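Local coordinates for UPF0130 protein PH1069 (Pyrococcus horikoshii, PDB 2IT3), which probably methylates N-4 of a demethylated wyosine derivative at position 37 of tRNA(Phe), using S-adenosyl-L-methionine as methyl donor, at residues 55-60 with 77-82. Numbering follows the deposited sequence.
Sequences SGRISV and KWHREV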
ATOM      1  N   SER A  55     -10.045  -4.834 -10.925  1.00 31.03           N
ATOM      2  CA  SER A  55      -9.683  -6.118 -10.345  1.00 30.13           C
ATOM      3  C   SER A  55      -8.159  -6.275 -10.291  1.00 30.38           C
ATOM      4  O   SER A  55      -7.416  -5.425 -10.775  1.00 29.35           O
ATOM      5  CB  SER A  55     -10.304  -7.265 -11.156  1.00 31.20           C
ATOM      6  OG  SER A  55      -9.777  -7.330 -12.470  1.00 28.42           O
ATOM      7  N   GLY A  56      -7.706  -7.366  -9.692  1.00 30.17           N
ATOM      8  CA  GLY A  56      -6.279  -7.608  -9.592  1.00 29.98           C
ATOM      9  C   GLY A  56      -5.638  -7.615 -10.968  1.00 31.19           C
ATOM     10  O   GLY A  56      -6.323  -7.767 -11.985  1.00 29.92           O
ATOM     11  N   ARG A  57      -4.326  -7.420 -11.012  1.00 30.57           N
ATOM     12  CA  ARG A  57      -3.636  -7.433 -12.284  1.00 30.32           C
ATOM     13  C   ARG A  57      -2.146  -7.646 -12.123  1.00 29.54           C
ATOM     14  O   ARG A  57      -1.540  -7.238 -11.125  1.00 26.23           O
ATOM     15  CB  ARG A  57      -3.883  -6.139 -13.058  1.00 32.23           C
ATOM     16  CG  ARG A  57      -3.166  -4.931 -12.513  1.00 35.66           C
ATOM     17  CD  ARG A  57      -3.228  -3.780 -13.501  1.00 47.11           C
ATOM     18  NE  ARG A  57      -2.031  -2.941 -13.431  1.00 55.80           N
ATOM     19  CZ  ARG A  57      -1.700  -2.193 -12.383  1.00 58.59           C
ATOM     20  NH1 ARG A  57      -2.485  -2.167 -11.312  1.00 61.10           N
ATOM     21  NH2 ARG A  57      -0.574  -1.493 -12.397  1.00 58.50           N
ATOM     22  N   ILE A  58      -1.579  -8.312 -13.120  1.00 27.63           N
ATOM     23  CA  ILE A  58      -0.163  -8.601 -13.182  1.00 27.27           C
ATOM     24  C   ILE A  58       0.325  -7.752 -14.346  1.00 27.02           C
ATOM     25  O   ILE A  58      -0.399  -7.560 -15.320  1.00 26.24           O
ATOM     26  CB  ILE A  58       0.068 -10.099 -13.465  1.00 27.69           C
ATOM     27  CG1 ILE A  58      -0.527 -10.929 -12.324  1.00 27.12           C
ATOM     28  CG2 ILE A  58       1.556 -10.374 -13.663  1.00 26.55           C
ATOM     29  CD1 ILE A  58      -0.368 -12.454 -12.494  1.00 28.48           C
ATOM     30  N   SER A  59       1.536  -7.217 -14.241  1.00 26.44           N
ATOM     31  CA  SER A  59       2.068  -6.383 -15.307  1.00 26.66           C
ATOM     32  C   SER A  59       3.578  -6.415 -15.360  1.00 26.07           C
ATOM     33  O   SER A  59       4.242  -6.833 -14.412  1.00 24.52           O
ATOM     34  CB  SER A  59       1.646  -4.921 -15.117  1.00 25.92           C
ATOM     35  OG  SER A  59       0.246  -4.777 -15.185  1.00 32.37           O
ATOM     36  N   VAL A  60       4.096  -5.926 -16.482  1.00 27.19           N
ATOM     37  CA  VAL A  60       5.521  -5.828 -16.749  1.00 27.88           C
ATOM     38  C   VAL A  60       5.668  -4.417 -17.303  1.00 29.37           C
ATOM     39  O   VAL A  60       5.020  -4.080 -18.292  1.00 26.87           O
ATOM     40  CB  VAL A  60       5.956  -6.846 -17.827  1.00 28.05           C
ATOM     41  CG1 VAL A  60       7.422  -6.637 -18.191  1.00 27.77           C
ATOM     42  CG2 VAL A  60       5.727  -8.270 -17.326  1.00 29.77           C
ATOM     43  N   LYS A  77       0.117  -6.369 -19.679  1.00 29.69           N
ATOM     44  CA  LYS A  77      -0.880  -6.235 -18.616  1.00 31.39           C
ATOM     45  C   LYS A  77      -1.866  -7.382 -18.661  1.00 30.87           C
ATOM     46  O   LYS A  77      -2.489  -7.624 -19.691  1.00 30.11           O
ATOM     47  CB  LYS A  77      -1.681  -4.933 -18.746  1.00 32.70           C
ATOM     48  CG  LYS A  77      -0.909  -3.660 -18.486  1.00 38.14           C
ATOM     49  CD  LYS A  77      -1.845  -2.536 -18.046  1.00 41.71           C
ATOM     50  CE  LYS A  77      -2.516  -2.882 -16.727  1.00 45.17           C
ATOM     51  NZ  LYS A  77      -3.250  -1.733 -16.122  1.00 50.59           N
ATOM     52  N   TRP A  78      -2.029  -8.066 -17.535  1.00 30.16           N
ATOM     53  CA  TRP A  78      -2.947  -9.188 -17.456  1.00 30.32           C
ATOM     54  C   TRP A  78      -3.818  -9.104 -16.210  1.00 31.02           C
ATOM     55  O   TRP A  78      -3.322  -8.869 -15.109  1.00 30.02           O
ATOM     56  CB  TRP A  78      -2.164 -10.490 -17.424  1.00 30.63           C
ATOM     57  CG  TRP A  78      -1.212 -10.614 -18.547  1.00 31.05           C
ATOM     58  CD1 TRP A  78      -1.480 -11.070 -19.803  1.00 31.22           C
ATOM     59  CD2 TRP A  78       0.168 -10.245 -18.535  1.00 29.03           C
ATOM     60  NE1 TRP A  78      -0.350 -11.011 -20.574  1.00 30.44           N
ATOM     61  CE2 TRP A  78       0.679 -10.509 -19.821  1.00 32.19           C
ATOM     62  CE3 TRP A  78       1.023  -9.719 -17.561  1.00 28.48           C
ATOM     63  CZ2 TRP A  78       2.012 -10.265 -20.162  1.00 29.73           C
ATOM     64  CZ3 TRP A  78       2.347  -9.475 -17.898  1.00 29.00           C
ATOM     65  CH2 TRP A  78       2.828  -9.749 -19.188  1.00 29.55           C
ATOM     66  N   HIS A  79      -5.117  -9.306 -16.396  1.00 32.75           N
ATOM     67  CA  HIS A  79      -6.084  -9.277 -15.303  1.00 34.49           C
ATOM     68  C   HIS A  79      -6.530 -10.713 -15.027  1.00 34.93           C
ATOM     69  O   HIS A  79      -7.721 -10.985 -14.848  1.00 36.21           O
ATOM     70  CB  HIS A  79      -7.292  -8.413 -15.696  1.00 35.63           C
ATOM     71  CG  HIS A  79      -6.990  -6.948 -15.780  1.00 39.84           C
ATOM     72  ND1 HIS A  79      -7.089  -6.103 -14.694  1.00 45.30           N
ATOM     73  CD2 HIS A  79      -6.561  -6.183 -16.813  1.00 43.47           C
ATOM     74  CE1 HIS A  79      -6.735  -4.881 -15.053  1.00 45.48           C
ATOM     75  NE2 HIS A  79      -6.409  -4.903 -16.334  1.00 46.56           N
ATOM     76  N   ARG A  80      -5.558 -11.623 -14.994  1.00 35.15           N
ATOM     77  CA  ARG A  80      -5.798 -13.046 -14.754  1.00 35.03           C
ATOM     78  C   ARG A  80      -4.454 -13.714 -14.463  1.00 35.82           C
ATOM     79  O   ARG A  80      -3.407 -13.072 -14.565  1.00 35.16           O
ATOM     80  CB  ARG A  80      -6.401 -13.687 -16.007  1.00 36.88           C
ATOM     81  CG  ARG A  80      -5.453 -13.676 -17.212  1.00 35.41           C
ATOM     82  CD  ARG A  80      -6.096 -14.247 -18.468  1.00 36.22           C
ATOM     83  NE  ARG A  80      -5.127 -14.449 -19.549  1.00 40.64           N
ATOM     84  CZ  ARG A  80      -4.513 -13.467 -20.199  1.00 42.67           C
ATOM     85  NH1 ARG A  80      -4.767 -12.203 -19.886  1.00 48.02           N
ATOM     86  NH2 ARG A  80      -3.634 -13.746 -21.155  1.00 41.13           N
ATOM     87  N   GLU A  81      -4.472 -14.993 -14.093  1.00 35.21           N
ATOM     88  CA  GLU A  81      -3.212 -15.692 -13.859  1.00 34.86           C
ATOM     89  C   GLU A  81      -2.495 -15.651 -15.201  1.00 33.84           C
ATOM     90  O   GLU A  81      -3.141 -15.650 -16.243  1.00 33.37           O
ATOM     91  CB  GLU A  81      -3.452 -17.142 -13.445  1.00 34.90           C
ATOM     92  CG  GLU A  81      -4.038 -17.309 -12.052  1.00 36.61           C
ATOM     93  CD  GLU A  81      -4.247 -18.769 -11.686  1.00 37.93           C
ATOM     94  OE1 GLU A  81      -3.243 -19.508 -11.568  1.00 40.55           O
ATOM     95  OE2 GLU A  81      -5.419 -19.177 -11.524  1.00 44.61           O
ATOM     96  N   VAL A  82      -1.168 -15.609 -15.185  1.00 33.04           N
ATOM     97  CA  VAL A  82      -0.422 -15.533 -16.428  1.00 32.74           C
ATOM     98  C   VAL A  82       0.407 -16.774 -16.725  1.00 33.28           C
ATOM     99  O   VAL A  82       0.655 -17.597 -15.845  1.00 33.75           O
ATOM    100  CB  VAL A  82       0.525 -14.320 -16.420  1.00 32.98           C
ATOM    101  CG1 VAL A  82      -0.274 -13.028 -16.233  1.00 30.88           C
ATOM    102  CG2 VAL A  82       1.555 -14.476 -15.314  1.00 32.45           C
TER
HETATM  103  O   HOH W   1      -8.382  -9.893 -12.159  1.00 32.32           O
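I58 and W78 form an antiparallel hydrogen-bonded pair, with I58 N giving its proton to W78 O at 2.7 Å and W78 N returning one to I58 O at 2.8 Å, both bonds close to straight. Their side chains share the buried face of the hairpin and cross at about a right angle, I58 CG2 coming within 4.0 Å of W78 CE3. V60 CG2 meets the rim of the indole, 3.6 Å from W78 CZ3 and near the ring plane. With CG1 anti to its carbonyl carbon (chi1 -62°) and the chain extended beyond, I58 reaches tip to tip for V82, I58 CD1 lying 3.8 Å from V82 CG1.

The face of S59 and K77 is more open: K77 is exposed, R57 and H79 partly so. R57 NE runs 3.2 Å from K77 NZ, probably at some cost in charge repulsion; K77 also makes a cation-pi contact with W74, which R57 touches too. Past the last bridge, R57 CB sits over one face of the H79 imidazole in a CH-pi contact, and only a weak bond from H79 ND1 to G56 O and a water joining S55 OG, G56 O and H79 O span the gap. An alanine in place of R57 would probably leave K77 CE and NZ without the arginine's CD and NE alongside, the lysine end less confined though S59 and W74 remain.

Beyond the hairpin, strand 98-112 pairs with 55-60 through backbone bonds of R57 to R104 and S59 to L102. Helix 84-92 packs on W78 and V60, and helix 167-194 covers I58 and V82.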